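Local coordinates for protein probable translation factor yciO (Escherichia coli, PDB 1KK9) that is of unknown function but belongs to the SUA5 family and probably binds double-stranded RNA, at residues Leu55-Glu60 / Pro154-Ser159; Pro109-Phe114 / Glu212-Val217; Thr113-Gly118 / Thr197-Leu202. All coordinates share one frame; numbering follows the deposited sequence.

Contact 1: residues Leu55-Glu60 / Pro154-Ser159; sequences LGCKIE and PMLSTS. With SO4 (sulfate ion), chain B.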
loop_
_atom_site.group_PDB
_atom_site.type_symbol
_atom_site.label_atom_id
_atom_site.label_comp_id
_atom_site.label_asym_id
_atom_site.label_seq_id
_atom_site.Cartn_x
_atom_site.Cartn_y
_atom_site.Cartn_z
ATOM N N LEU A 55 5.690 -0.098 2.314
ATOM C CA LEU A 55 6.682 0.789 1.718
ATOM C C LEU A 55 5.868 1.744 0.861
ATOM O O LEU A 55 4.911 1.325 0.215
ATOM C CB LEU A 55 7.651 0.009 0.818
ATOM C CG LEU A 55 8.705 -0.880 1.479
ATOM C CD1 LEU A 55 9.280 -1.841 0.463
ATOM C CD2 LEU A 55 9.790 -0.023 2.084
ATOM N N GLY A 56 6.240 3.018 0.856
ATOM C CA GLY A 56 5.505 3.979 0.065
ATOM C C GLY A 56 6.373 5.089 -0.491
ATOM O O GLY A 56 7.391 5.461 0.101
ATOM N N CYS A 57 5.964 5.604 -1.646
ATOM C CA CYS A 57 6.658 6.693 -2.321
ATOM C C CYS A 57 5.662 7.423 -3.215
ATOM O O CYS A 57 4.519 6.977 -3.389
ATOM C CB CYS A 57 7.822 6.166 -3.168
ATOM S SG CYS A 57 7.347 5.275 -4.680
ATOM N N LYS A 58 6.098 8.547 -3.775
ATOM C CA LYS A 58 5.244 9.331 -4.648
ATOM C C LYS A 58 5.040 8.513 -5.915
ATOM O O LYS A 58 5.915 7.748 -6.311
ATOM C CB LYS A 58 5.893 10.689 -4.966
ATOM C CG LYS A 58 4.897 11.702 -5.526
ATOM C CD LYS A 58 5.410 13.142 -5.543
ATOM C CE LYS A 58 6.644 13.325 -6.409
ATOM N NZ LYS A 58 7.826 12.725 -5.742
ATOM N N ILE A 59 3.873 8.664 -6.532
ATOM C CA ILE A 59 3.535 7.925 -7.739
ATOM C C ILE A 59 4.463 8.128 -8.928
ATOM O O ILE A 59 4.880 7.159 -9.559
ATOM C CB ILE A 59 2.105 8.250 -8.205
ATOM C CG1 ILE A 59 1.092 7.577 -7.281
ATOM C CG2 ILE A 59 1.903 7.761 -9.639
ATOM C CD1 ILE A 59 -0.349 7.779 -7.701
ATOM N N GLU A 60 4.786 9.374 -9.247
ATOM C CA GLU A 60 5.645 9.635 -10.399
ATOM C C GLU A 60 7.144 9.605 -10.172
ATOM O O GLU A 60 7.906 9.960 -11.072
ATOM C CB GLU A 60 5.266 10.960 -11.065
ATOM C CG GLU A 60 4.777 12.021 -10.115
ATOM C CD GLU A 60 3.367 11.744 -9.629
ATOM O OE1 GLU A 60 2.499 11.455 -10.490
ATOM O OE2 GLU A 60 3.123 11.822 -8.400
ATOM N N PRO A 154 -2.931 9.073 -4.196
ATOM C CA PRO A 154 -2.513 7.747 -3.738
ATOM C C PRO A 154 -1.011 7.657 -3.582
ATOM O O PRO A 154 -0.253 8.393 -4.208
ATOM C CB PRO A 154 -3.010 6.809 -4.842
ATOM C CG PRO A 154 -4.113 7.568 -5.486
ATOM C CD PRO A 154 -3.574 8.976 -5.514
HETATM N N MSE A 155 -0.592 6.738 -2.732
HETATM C CA MSE A 155 0.810 6.522 -2.510
HETATM C C MSE A 155 1.166 5.191 -3.148
HETATM O O MSE A 155 0.471 4.187 -2.951
HETATM C CB MSE A 155 1.093 6.497 -1.011
HETATM C CG MSE A 155 2.506 6.159 -0.658
HETATM SE SE MSE A 155 3.059 7.159 0.897
HETATM C CE MSE A 155 1.646 6.689 2.115
ATOM N N LEU A 156 2.222 5.200 -3.952
ATOM C CA LEU A 156 2.693 3.988 -4.590
ATOM C C LEU A 156 3.234 3.157 -3.438
ATOM O O LEU A 156 4.025 3.655 -2.635
ATOM C CB LEU A 156 3.812 4.301 -5.578
ATOM C CG LEU A 156 4.464 3.062 -6.194
ATOM C CD1 LEU A 156 3.400 2.174 -6.814
ATOM C CD2 LEU A 156 5.491 3.498 -7.234
ATOM N N SER A 157 2.809 1.901 -3.352
ATOM C CA SER A 157 3.239 1.047 -2.258
ATOM C C SER A 157 3.258 -0.453 -2.541
ATOM O O SER A 157 2.813 -0.935 -3.581
ATOM C CB SER A 157 2.322 1.262 -1.044
ATOM O OG SER A 157 1.816 2.584 -0.982
ATOM N N THR A 158 3.788 -1.177 -1.565
ATOM C CA THR A 158 3.844 -2.626 -1.576
ATOM C C THR A 158 3.853 -2.913 -0.088
ATOM O O THR A 158 4.233 -2.050 0.708
ATOM C CB THR A 158 5.164 -3.196 -2.147
ATOM O OG1 THR A 158 6.258 -2.797 -1.310
ATOM C CG2 THR A 158 5.409 -2.702 -3.565
ATOM N N SER A 159 3.417 -4.099 0.298
ATOM C CA SER A 159 3.458 -4.455 1.698
ATOM C C SER A 159 4.945 -4.659 1.988
ATOM O O SER A 159 5.735 -4.903 1.069
ATOM C CB SER A 159 2.704 -5.761 1.939
ATOM O OG SER A 159 1.358 -5.656 1.506
HETATM S S SO4 B . 1.853 -6.979 -1.692
HETATM O O1 SO4 B . 3.007 -6.098 -1.451
HETATM O O2 SO4 B . 1.312 -6.742 -3.040
HETATM O O3 SO4 B . 2.293 -8.376 -1.569
HETATM O O4 SO4 B . 0.773 -6.714 -0.718
HETATM O O HOH W 1 1.952 9.833 -4.769
#
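Strands 55-57 and 155-159 pair antiparallel, their axes approaching to 4.6 Å with 161° between their directions. Leu55 with Thr158 and Cys57 with Leu156 are hydrogen-bonded pairs; Gly56 faces Ser157 in the non-hydrogen-bonded pair between them. Leu55 N gives Thr158 O a nearly straight bond of 2.9 Å. The case illustrates why a tight strand pair may need glycine: Gly56 CA lies 3.1 Å from Leu156 O in a CA-H...O contact, and a side chain there would run into the selenium of selenomethionine Met155. On the opposite face, Cys57 SG, set between its own N and carbonyl carbon (chi1 72°), rests 3.6 Å from Leu156 CD2. Past the strands, Ile59 CD1 packs 4.0 Å from Pro154 CB, while a water joins Ile59 N to Pro154 O. Ser159 N donates to sulfate O1 over 2.7 Å and Ser159 OG bonds to O4; Arg72, His78 and Arg211 also bind this ion, probably from the crystallisation liquor. Helix 62-72 packs on the face bearing Cys57, Leu156 and Thr158, and backbone bonds of Gly56 to Ile45 and Ser157 to Thr81 place the pair between strands 45-49 and 81-83.

Contact 2: residues Pro109-Phe114 / Glu212-Val217; sequences PGNYTF and EGVGDV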
loop_
_atom_site.group_PDB
_atom_site.type_symbol
_atom_site.label_atom_id
_atom_site.label_comp_id
_atom_site.label_asym_id
_atom_site.label_seq_id
_atom_site.Cartn_x
_atom_site.Cartn_y
_atom_site.Cartn_z
ATOM N N PRO A 109 -12.985 0.052 4.587
ATOM C CA PRO A 109 -11.546 -0.038 4.316
ATOM C C PRO A 109 -10.841 -1.196 5.030
ATOM O O PRO A 109 -11.431 -1.892 5.853
ATOM C CB PRO A 109 -11.039 1.305 4.803
ATOM C CG PRO A 109 -11.861 1.492 6.051
ATOM C CD PRO A 109 -13.259 1.100 5.590
ATOM N N GLY A 110 -9.569 -1.385 4.687
ATOM C CA GLY A 110 -8.747 -2.412 5.300
ATOM C C GLY A 110 -8.858 -3.835 4.801
ATOM O O GLY A 110 -9.734 -4.165 4.003
ATOM N N ASN A 111 -7.914 -4.658 5.265
ATOM C CA ASN A 111 -7.848 -6.083 4.969
ATOM C C ASN A 111 -7.726 -6.580 3.537
ATOM O O ASN A 111 -7.476 -7.768 3.319
ATOM C CB ASN A 111 -9.053 -6.774 5.600
ATOM C CG ASN A 111 -9.204 -6.440 7.057
ATOM O OD1 ASN A 111 -8.320 -6.716 7.858
ATOM N ND2 ASN A 111 -10.328 -5.829 7.409
ATOM N N TYR A 112 -7.884 -5.693 2.563
ATOM C CA TYR A 112 -7.841 -6.128 1.170
ATOM C C TYR A 112 -7.029 -5.320 0.178
ATOM O O TYR A 112 -6.807 -4.122 0.337
ATOM C CB TYR A 112 -9.267 -6.195 0.615
ATOM C CG TYR A 112 -10.200 -7.128 1.331
ATOM C CD1 TYR A 112 -10.242 -8.484 1.011
ATOM C CD2 TYR A 112 -11.075 -6.649 2.304
ATOM C CE1 TYR A 112 -11.144 -9.342 1.638
ATOM C CE2 TYR A 112 -11.984 -7.502 2.941
ATOM C CZ TYR A 112 -12.013 -8.845 2.598
ATOM O OH TYR A 112 -12.940 -9.678 3.187
ATOM N N THR A 113 -6.626 -6.018 -0.872
ATOM C CA THR A 113 -5.923 -5.418 -1.981
ATOM C C THR A 113 -6.701 -5.938 -3.187
ATOM O O THR A 113 -6.841 -7.146 -3.361
ATOM C CB THR A 113 -4.478 -5.881 -2.085
ATOM O OG1 THR A 113 -3.772 -5.509 -0.898
ATOM C CG2 THR A 113 -3.820 -5.243 -3.292
ATOM N N PHE A 114 -7.223 -5.018 -3.994
ATOM C CA PHE A 114 -8.013 -5.376 -5.164
ATOM C C PHE A 114 -7.266 -5.111 -6.459
ATOM O O PHE A 114 -6.881 -3.980 -6.756
ATOM C CB PHE A 114 -9.322 -4.589 -5.175
ATOM C CG PHE A 114 -10.170 -4.801 -3.952
ATOM C CD1 PHE A 114 -10.707 -6.053 -3.665
ATOM C CD2 PHE A 114 -10.438 -3.744 -3.088
ATOM C CE1 PHE A 114 -11.500 -6.249 -2.530
ATOM C CE2 PHE A 114 -11.231 -3.927 -1.948
ATOM C CZ PHE A 114 -11.763 -5.186 -1.670
ATOM N N GLU A 212 -4.876 -15.390 0.381
ATOM C CA GLU A 212 -5.783 -15.337 1.503
ATOM C C GLU A 212 -5.030 -14.739 2.678
ATOM O O GLU A 212 -4.182 -15.389 3.282
ATOM C CB GLU A 212 -6.307 -16.733 1.844
ATOM C CG GLU A 212 -7.216 -16.757 3.061
ATOM C CD GLU A 212 -7.979 -18.075 3.206
ATOM O OE1 GLU A 212 -7.510 -19.107 2.665
ATOM O OE2 GLU A 212 -9.043 -18.078 3.871
ATOM N N GLY A 213 -5.331 -13.478 2.969
ATOM C CA GLY A 213 -4.695 -12.790 4.072
ATOM C C GLY A 213 -5.674 -12.613 5.210
ATOM O O GLY A 213 -6.466 -13.507 5.503
ATOM N N VAL A 214 -5.628 -11.447 5.840
ATOM C CA VAL A 214 -6.499 -11.139 6.961
ATOM C C VAL A 214 -7.955 -10.966 6.568
ATOM O O VAL A 214 -8.849 -11.188 7.389
ATOM C CB VAL A 214 -6.047 -9.850 7.690
ATOM C CG1 VAL A 214 -4.915 -10.159 8.622
ATOM C CG2 VAL A 214 -5.611 -8.805 6.683
ATOM N N GLY A 215 -8.192 -10.566 5.321
ATOM C CA GLY A 215 -9.551 -10.355 4.859
ATOM C C GLY A 215 -10.321 -11.618 4.514
ATOM O O GLY A 215 -9.820 -12.510 3.830
ATOM N N ASP A 216 -11.559 -11.686 4.985
ATOM C CA ASP A 216 -12.423 -12.837 4.727
ATOM C C ASP A 216 -12.657 -12.978 3.221
ATOM O O ASP A 216 -13.014 -12.010 2.542
ATOM C CB ASP A 216 -13.751 -12.627 5.451
ATOM C CG ASP A 216 -14.693 -13.814 5.325
ATOM O OD1 ASP A 216 -15.886 -13.627 5.643
ATOM O OD2 ASP A 216 -14.264 -14.917 4.923
ATOM N N VAL A 217 -12.461 -14.180 2.696
ATOM C CA VAL A 217 -12.653 -14.404 1.271
ATOM C C VAL A 217 -14.091 -14.754 0.871
ATOM O O VAL A 217 -14.424 -14.749 -0.317
ATOM C CB VAL A 217 -11.700 -15.516 0.751
ATOM C CG1 VAL A 217 -10.268 -15.104 0.970
ATOM C CG2 VAL A 217 -11.970 -16.826 1.462
#
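Tyr112 presents two different surfaces to the loop 212-217, a compact example of how one aromatic side chain can hold a loop of backbone. Over one face of its ring sits Gly215, whose CA lies 4.0 Å from the centroid and 28° off the ring normal, a CH-pi contact. At the edge, in the plane of the ring, the carbonyl oxygen of Asp216 takes a hydrogen bond from Tyr112 OH; the modelled length of 2.4 Å is very short, and its exact value is doubtful. The ring gets there because CG stands anti to the carbonyl carbon of Tyr112 (chi1 -60°), which carries the phenol out from the start of the strand to the loop. A phenylalanine in place of Tyr112 would keep the ring but would probably leave the Asp216 carbonyl without this donor and that part of the loop less firmly held.

Beside the ring, Asn111 points toward the loop. Asn111 CB lies 3.7 Å from Gly215 CA, and Asn111 OD1 comes to 3.6 Å from Val214 CG2, the side chains of Asn111 and Val214 being nearly perpendicular. Gly215 CA thus packs against both Asn111 and the phenol, where any side chain would collide with Tyr112 CE1 and Asn111 O.

The loop follows strand 208-211 at the outer end of the sheet. There the Thr198 hydroxyl of strand 198-201 bonds to Gly213 N and Gly215 O, Asp216 OD2 accepts from Lys218 N, and Phe220 meets the Tyr112 ring edge-to-face.

Contact 3: residues Thr113-Gly118 / Thr197-Leu202; sequences TFILKG and TTVIDL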
loop_
_atom_site.group_PDB
_atom_site.type_symbol
_atom_site.label_atom_id
_atom_site.label_comp_id
_atom_site.label_asym_id
_atom_site.label_seq_id
_atom_site.Cartn_x
_atom_site.Cartn_y
_atom_site.Cartn_z
ATOM N N THR A 113 -6.626 -6.018 -0.872
ATOM C CA THR A 113 -5.923 -5.418 -1.981
ATOM C C THR A 113 -6.701 -5.938 -3.187
ATOM O O THR A 113 -6.841 -7.146 -3.361
ATOM C CB THR A 113 -4.478 -5.881 -2.085
ATOM O OG1 THR A 113 -3.772 -5.509 -0.898
ATOM C CG2 THR A 113 -3.820 -5.243 -3.292
ATOM N N PHE A 114 -7.223 -5.018 -3.994
ATOM C CA PHE A 114 -8.013 -5.376 -5.164
ATOM C C PHE A 114 -7.266 -5.111 -6.459
ATOM O O PHE A 114 -6.881 -3.980 -6.756
ATOM C CB PHE A 114 -9.322 -4.589 -5.175
ATOM C CG PHE A 114 -10.170 -4.801 -3.952
ATOM C CD1 PHE A 114 -10.707 -6.053 -3.665
ATOM C CD2 PHE A 114 -10.438 -3.744 -3.088
ATOM C CE1 PHE A 114 -11.500 -6.249 -2.530
ATOM C CE2 PHE A 114 -11.231 -3.927 -1.948
ATOM C CZ PHE A 114 -11.763 -5.186 -1.670
ATOM N N ILE A 115 -7.074 -6.166 -7.235
ATOM C CA ILE A 115 -6.390 -6.059 -8.510
ATOM C C ILE A 115 -7.391 -5.658 -9.590
ATOM O O ILE A 115 -8.362 -6.368 -9.861
ATOM C CB ILE A 115 -5.710 -7.388 -8.855
ATOM C CG1 ILE A 115 -4.706 -7.721 -7.740
ATOM C CG2 ILE A 115 -5.019 -7.293 -10.218
ATOM C CD1 ILE A 115 -4.080 -9.072 -7.845
ATOM N N LEU A 116 -7.146 -4.494 -10.180
ATOM C CA LEU A 116 -7.996 -3.932 -11.219
ATOM C C LEU A 116 -7.147 -3.396 -12.369
ATOM O O LEU A 116 -5.927 -3.357 -12.277
ATOM C CB LEU A 116 -8.828 -2.795 -10.626
ATOM C CG LEU A 116 -9.819 -3.189 -9.525
ATOM C CD1 LEU A 116 -10.365 -1.955 -8.833
ATOM C CD2 LEU A 116 -10.943 -3.993 -10.144
ATOM N N LYS A 117 -7.798 -2.991 -13.455
ATOM C CA LYS A 117 -7.094 -2.429 -14.603
ATOM C C LYS A 117 -6.841 -0.967 -14.275
ATOM O O LYS A 117 -7.757 -0.257 -13.856
ATOM C CB LYS A 117 -7.960 -2.509 -15.862
ATOM C CG LYS A 117 -8.265 -3.913 -16.345
ATOM C CD LYS A 117 -7.045 -4.586 -16.979
ATOM C CE LYS A 117 -7.438 -5.937 -17.598
ATOM N NZ LYS A 117 -6.346 -6.541 -18.436
ATOM N N GLY A 118 -5.612 -0.505 -14.476
ATOM C CA GLY A 118 -5.316 0.880 -14.168
ATOM C C GLY A 118 -5.800 1.838 -15.235
ATOM O O GLY A 118 -5.813 1.497 -16.415
ATOM N N THR A 197 -2.650 -8.470 3.528
ATOM C CA THR A 197 -4.018 -8.295 3.072
ATOM C C THR A 197 -4.442 -9.489 2.221
ATOM O O THR A 197 -3.619 -10.233 1.711
ATOM C CB THR A 197 -4.174 -7.036 2.190
ATOM O OG1 THR A 197 -3.439 -7.221 0.972
ATOM C CG2 THR A 197 -3.668 -5.786 2.916
ATOM N N THR A 198 -5.742 -9.674 2.087
ATOM C CA THR A 198 -6.256 -10.729 1.237
ATOM C C THR A 198 -6.279 -10.045 -0.121
ATOM O O THR A 198 -6.738 -8.910 -0.241
ATOM C CB THR A 198 -7.669 -11.151 1.671
ATOM O OG1 THR A 198 -7.563 -12.049 2.783
ATOM C CG2 THR A 198 -8.416 -11.823 0.527
ATOM N N VAL A 199 -5.745 -10.708 -1.135
ATOM C CA VAL A 199 -5.705 -10.115 -2.460
ATOM C C VAL A 199 -6.755 -10.748 -3.361
ATOM O O VAL A 199 -6.766 -11.958 -3.565
ATOM C CB VAL A 199 -4.291 -10.256 -3.082
ATOM C CG1 VAL A 199 -4.258 -9.655 -4.479
ATOM C CG2 VAL A 199 -3.274 -9.554 -2.191
ATOM N N ILE A 200 -7.649 -9.915 -3.879
ATOM C CA ILE A 200 -8.718 -10.380 -4.748
ATOM C C ILE A 200 -8.560 -9.773 -6.131
ATOM O O ILE A 200 -8.500 -8.550 -6.276
ATOM C CB ILE A 200 -10.113 -9.961 -4.225
ATOM C CG1 ILE A 200 -10.329 -10.462 -2.795
ATOM C CG2 ILE A 200 -11.195 -10.493 -5.167
ATOM C CD1 ILE A 200 -10.224 -11.963 -2.632
ATOM N N ASP A 201 -8.481 -10.622 -7.142
ATOM C CA ASP A 201 -8.371 -10.133 -8.504
ATOM C C ASP A 201 -9.806 -9.911 -8.979
ATOM O O ASP A 201 -10.637 -10.812 -8.901
ATOM C CB ASP A 201 -7.682 -11.160 -9.401
ATOM C CG ASP A 201 -7.417 -10.620 -10.798
ATOM O OD1 ASP A 201 -8.295 -9.906 -11.341
ATOM O OD2 ASP A 201 -6.335 -10.912 -11.355
ATOM N N LEU A 202 -10.097 -8.707 -9.456
ATOM C CA LEU A 202 -11.438 -8.384 -9.915
ATOM C C LEU A 202 -11.483 -8.038 -11.399
ATOM O O LEU A 202 -12.478 -7.500 -11.881
ATOM C CB LEU A 202 -11.997 -7.205 -9.108
ATOM C CG LEU A 202 -12.253 -7.397 -7.610
ATOM C CD1 LEU A 202 -12.646 -6.063 -6.994
ATOM C CD2 LEU A 202 -13.363 -8.434 -7.390
#
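With OG1 of Thr113 anti to its carbonyl carbon (chi1 -61°) and OG1 of Thr197 tucked between backbone N and carbonyl carbon (chi1 66°), each hydroxyl is directed at the other. The side chains stand nearly perpendicular, and Thr113 OG1 and Thr197 OG1 hydrogen-bond over 2.6 Å, with either a possible donor.

From this polar end the chains proceed as parallel strands, 23° between their directions, in the staggered pattern expected of such a pair. Thr113 N donates to Thr198 O, and Ile200 N to Thr113 O over 2.9 Å. The same alternation follows one step on, Ile115 N bonding to Ile200 O and Leu202 N to Ile115 O.

Side chains then sort to the two faces. On the face of Thr113, Ile115 CD1 and Val199 CG1 approach to 3.4 Å, tighter than usual for carbons; Val210 of strand 208-211 touches both residues. On the other face Phe114 and Ile200 run alongside each other in the same direction, and Ile200 CB meets the edge of the ring 4.0 Å from Phe114 CD1. Leu116 CD2 packs 3.5 Å from Leu202 CB. Met104 of helix 98-105 covers Phe114, Leu116 and Leu202.

The Thr197 side chain is about 5 Å from the bound sulfate and Arg211 NE bonds to Thr197 O, so this end of the pair borders the anion site. Chemically, the contact is mostly apolar, but the two threonine hydroxyls bond to each other, and the Asp201 carboxylate has Thr203 on OD1 and a salt bridge from Arg131 on OD2, which probably stabilises its charge.

How the contacts relate
Followed from the N terminus, the chain lays down 55-60, passes through 109-118, and returns at 154-159, where contact 1 closes a loop of 93 residues. It then brings 197-202 back beside 113-118 in contact 3, and 212-217 back beside 109-114 in contact 2. Contacts 2 and 3 set out from the same strand, sharing Thr113 and Phe114, with contact 3 closing the shorter loop; both cross contact 1. Their centres are about 9 Å apart; contact 1 lies about 19 and 16 Å from them, centre to centre, without touching either. Contacts 1 and 3 pair strands of one mixed sheet, while contact 2 ties the loop after strand 208-211 to strand 112-117.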